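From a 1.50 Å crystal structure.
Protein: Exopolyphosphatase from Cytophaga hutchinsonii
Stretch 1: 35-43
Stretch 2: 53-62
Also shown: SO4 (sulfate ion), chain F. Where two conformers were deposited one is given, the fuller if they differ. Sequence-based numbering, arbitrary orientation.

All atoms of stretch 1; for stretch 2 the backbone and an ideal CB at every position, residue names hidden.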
# COMPACT_ATOMS: atom_id res chain seq x y z
N LYS A 35 5.75 2.71 -11.59
CA LYS A 35 4.42 2.99 -11.10
C LYS A 35 3.69 3.91 -12.06
O LYS A 35 4.29 4.65 -12.85
CB LYS A 35 4.46 3.64 -9.72
CG LYS A 35 5.07 5.03 -9.70
CD LYS A 35 5.11 5.61 -8.26
CE LYS A 35 6.19 6.70 -8.15
NZ LYS A 35 6.64 6.93 -6.76
N SER A 36 2.37 3.89 -11.95
CA SER A 36 1.53 4.75 -12.76
C SER A 36 0.29 5.08 -11.97
O SER A 36 -0.36 4.18 -11.41
CB SER A 36 1.19 3.96 -14.04
OG SER A 36 0.23 4.64 -14.85
N ALA A 37 -0.03 6.37 -11.89
CA ALA A 37 -1.21 6.82 -11.17
C ALA A 37 -2.44 6.56 -12.06
O ALA A 37 -2.47 6.94 -13.25
CB ALA A 37 -1.09 8.32 -10.79
N VAL A 38 -3.38 5.79 -11.53
CA VAL A 38 -4.56 5.38 -12.26
C VAL A 38 -5.83 5.92 -11.63
O VAL A 38 -6.77 6.27 -12.33
CB VAL A 38 -4.64 3.82 -12.34
CG1 VAL A 38 -6.01 3.35 -12.87
CG2 VAL A 38 -3.50 3.30 -13.26
N GLY A 39 -5.91 5.99 -10.30
CA GLY A 39 -7.14 6.50 -9.71
C GLY A 39 -8.34 5.65 -10.01
O GLY A 39 -9.37 6.16 -10.40
N LEU A 40 -8.21 4.36 -9.76
CA LEU A 40 -9.28 3.39 -9.99
C LEU A 40 -10.47 3.69 -9.08
O LEU A 40 -11.62 3.36 -9.39
CB LEU A 40 -8.72 1.97 -9.78
CG LEU A 40 -9.36 0.84 -10.51
CD1 LEU A 40 -9.46 1.10 -12.03
CD2 LEU A 40 -8.60 -0.44 -10.14
N GLY A 41 -10.20 4.27 -7.92
CA GLY A 41 -11.27 4.52 -6.95
C GLY A 41 -12.01 5.84 -7.17
O GLY A 41 -13.16 6.01 -6.74
N LYS A 42 -11.37 6.75 -7.89
CA LYS A 42 -11.87 8.10 -8.08
C LYS A 42 -13.25 8.09 -8.71
O LYS A 42 -13.47 7.45 -9.75
CB LYS A 42 -10.88 8.92 -8.91
CG LYS A 42 -11.34 10.36 -9.18
CD LYS A 42 -10.39 11.10 -10.12
CE LYS A 42 -9.15 11.58 -9.43
NZ LYS A 42 -8.17 12.12 -10.42
N GLY A 43 -14.19 8.79 -8.10
CA GLY A 43 -15.53 8.93 -8.66
C GLY A 43 -16.44 7.72 -8.44
O GLY A 43 -17.63 7.78 -8.83
N UNK A 53 -14.19 6.44 -16.85
CA UNK A 53 -12.93 7.16 -16.97
C UNK A 53 -11.82 6.41 -16.27
O UNK A 53 -10.70 6.34 -16.77
CB UNK A 53 -13.06 8.57 -16.40
N UNK A 54 -12.12 5.84 -15.10
CA UNK A 54 -11.15 5.08 -14.33
C UNK A 54 -10.77 3.80 -15.08
O UNK A 54 -9.60 3.45 -15.12
CB UNK A 54 -11.71 4.75 -12.94
N UNK A 55 -11.75 3.11 -15.68
CA UNK A 55 -11.44 1.90 -16.46
C UNK A 55 -10.55 2.24 -17.64
O UNK A 55 -9.62 1.48 -17.95
CB UNK A 55 -12.72 1.23 -16.95
N UNK A 56 -10.81 3.37 -18.30
CA UNK A 56 -9.98 3.80 -19.42
C UNK A 56 -8.54 4.13 -18.99
O UNK A 56 -7.58 3.78 -19.68
CB UNK A 56 -10.61 5.02 -20.09
N UNK A 57 -8.38 4.78 -17.84
CA UNK A 57 -7.03 5.02 -17.29
C UNK A 57 -6.33 3.69 -16.99
O UNK A 57 -5.13 3.53 -17.26
CB UNK A 57 -7.11 5.87 -16.02
N UNK A 58 -7.05 2.77 -16.37
CA UNK A 58 -6.50 1.45 -16.05
C UNK A 58 -5.99 0.72 -17.31
O UNK A 58 -4.88 0.18 -17.32
CB UNK A 58 -7.56 0.60 -15.35
N UNK A 59 -6.80 0.72 -18.36
CA UNK A 59 -6.42 0.09 -19.62
C UNK A 59 -5.23 0.78 -20.26
O UNK A 59 -4.33 0.12 -20.78
CB UNK A 59 -7.60 0.09 -20.59
N UNK A 60 -5.20 2.10 -20.22
CA UNK A 60 -4.06 2.85 -20.75
C UNK A 60 -2.79 2.38 -20.06
O UNK A 60 -1.80 2.03 -20.69
CB UNK A 60 -4.25 4.36 -20.56
N UNK A 61 -2.82 2.33 -18.75
CA UNK A 61 -1.65 1.94 -17.99
C UNK A 61 -1.27 0.49 -18.26
O UNK A 61 -0.09 0.18 -18.42
CB UNK A 61 -1.90 2.15 -16.50
N UNK A 62 -2.26 -0.39 -18.34
CA UNK A 62 -1.97 -1.79 -18.59
C UNK A 62 -1.40 -2.04 -20.01
O UNK A 62 -0.55 -2.93 -20.18
CB UNK A 62 -3.24 -2.61 -18.39
S SO4 F . 5.72 4.62 -4.24
O1 SO4 F . 5.22 5.87 -4.83
O2 SO4 F . 4.61 3.69 -4.12
O3 SO4 F . 6.27 4.93 -2.92
O4 SO4 F . 6.76 4.04 -5.10

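Backbone angles near -63/-42 throughout and backbone hydrogen bonds from each N to the O four residues earlier make stretch 2 helical, so no position calls for glycine or proline on torsional grounds. Discrimination must come from what each CB meets.

Position 53 points sideways, and its ideal CB has nothing of stretch 1 within 5.5 Å; almost any helix-compatible residue would suit. It is Glu53, which makes no contact across the stretches.

Position 54 points toward the turn. Its ideal CB lies 3.7 Å from Gly39 O and 3.8 Å from Leu40 O, and CA approaches the CA of Leu40 to 5.0 Å. So close a backbone favours a small residue such as alanine, serine or glycine. Ala54 is found, its CB also 4.4 Å from Leu40 CD1.

Positions 55 and 56 have no stretch 1 atom within 5.5 Å of their ideal CBs, leaving the choice open. Met55, present as selenomethionine, points away; Asp56 is out of reach.

Position 57 is the most informative. Its CB points toward stretch 1, 3.7 Å from Val38 O, and Gly39 O lies farther along. Two carbonyl acceptors call for a donor: lysine, glutamine or arginine could each serve at least one, while a carboxylate would be poorly matched. Arg57 serves both with the edge of its guanidinium. Arg57 NE donates to Val38 O at 2.7 Å (163°), and Arg57 NH2 to Gly39 O at 3.0 Å (161°). A water accepts from Arg57 NH2 at 3.0 Å and donates to Lys42 O at 2.7 Å, extending the link along the loop.

Position 58 points sideways, with its ideal CB 3.9 Å from Leu40 CD1 and 4.0 Å from Val38 CG1. This apolar setting suits a small nonpolar residue, although a longer one directed elsewhere cannot be excluded. Ala58 packs its CB 3.8 Å from Leu40 CD1 and 4.0 Å from Val38 CG1.

Positions 59 and 60 again find no stretch 1 atom within 5.5 Å of their ideal CBs, so many residues fit. Leu59 is out of reach, and Asp60 points sideways without contact.

Position 61 points toward the strand, its ideal CB 3.7 Å from Ser36 OG and 3.8 Å from Val38 CG2. A hydroxyl beside a methyl suits serine, threonine or perhaps valine. Thr61 adopts chi1 m, which brings Thr61 OG1 within 2.8 Å of Ser36 OG, the donor in this hydrogen bond; Thr61 OG1 also lies 3.4 Å from Val38 CG2.

Position 62 is unconstrained by stretch 1; Leu62 is out of its reach.

Stretch 2 53-62: EAMDRALDTL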
# COMPACT_ATOMS: atom_id res chain seq x y z
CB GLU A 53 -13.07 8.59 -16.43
CG GLU A 53 -13.93 9.44 -17.43
CD GLU A 53 -14.50 10.70 -16.87
OE1 GLU A 53 -13.86 11.33 -16.00
OE2 GLU A 53 -15.60 11.08 -17.33
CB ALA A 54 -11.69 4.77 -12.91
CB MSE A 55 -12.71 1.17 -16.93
CG MSE A 55 -13.45 0.58 -15.77
SE MSE A 55 -14.81 -0.73 -16.23
CE MSE A 55 -16.25 0.55 -16.65
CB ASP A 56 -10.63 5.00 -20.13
CG ASP A 56 -11.79 4.58 -20.98
OD1 ASP A 56 -11.96 3.36 -21.20
OD2 ASP A 56 -12.55 5.46 -21.41
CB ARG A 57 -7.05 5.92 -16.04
CG ARG A 57 -7.47 7.35 -16.31
CD ARG A 57 -7.33 8.23 -15.06
NE ARG A 57 -8.19 7.88 -13.94
CZ ARG A 57 -9.41 8.36 -13.72
NH1 ARG A 57 -9.99 9.23 -14.56
NH2 ARG A 57 -10.06 8.00 -12.62
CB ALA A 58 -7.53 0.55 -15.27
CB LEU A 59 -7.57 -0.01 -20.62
CG LEU A 59 -8.42 -1.26 -20.56
CD1 LEU A 59 -7.63 -2.43 -21.08
CD2 LEU A 59 -8.91 -1.54 -19.17
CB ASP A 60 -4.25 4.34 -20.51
CG ASP A 60 -3.08 5.18 -21.01
OD1 ASP A 60 -2.74 5.04 -22.21
OD2 ASP A 60 -2.53 5.97 -20.24
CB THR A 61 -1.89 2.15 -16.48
OG1 THR A 61 -1.91 3.56 -16.23
CG2 THR A 61 -0.79 1.52 -15.62
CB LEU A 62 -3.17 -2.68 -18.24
CG LEU A 62 -3.44 -2.72 -16.72
CD1 LEU A 62 -4.76 -3.36 -16.44
CD2 LEU A 62 -2.34 -3.41 -15.93
O HOH W 1 -13.01 8.41 -12.27
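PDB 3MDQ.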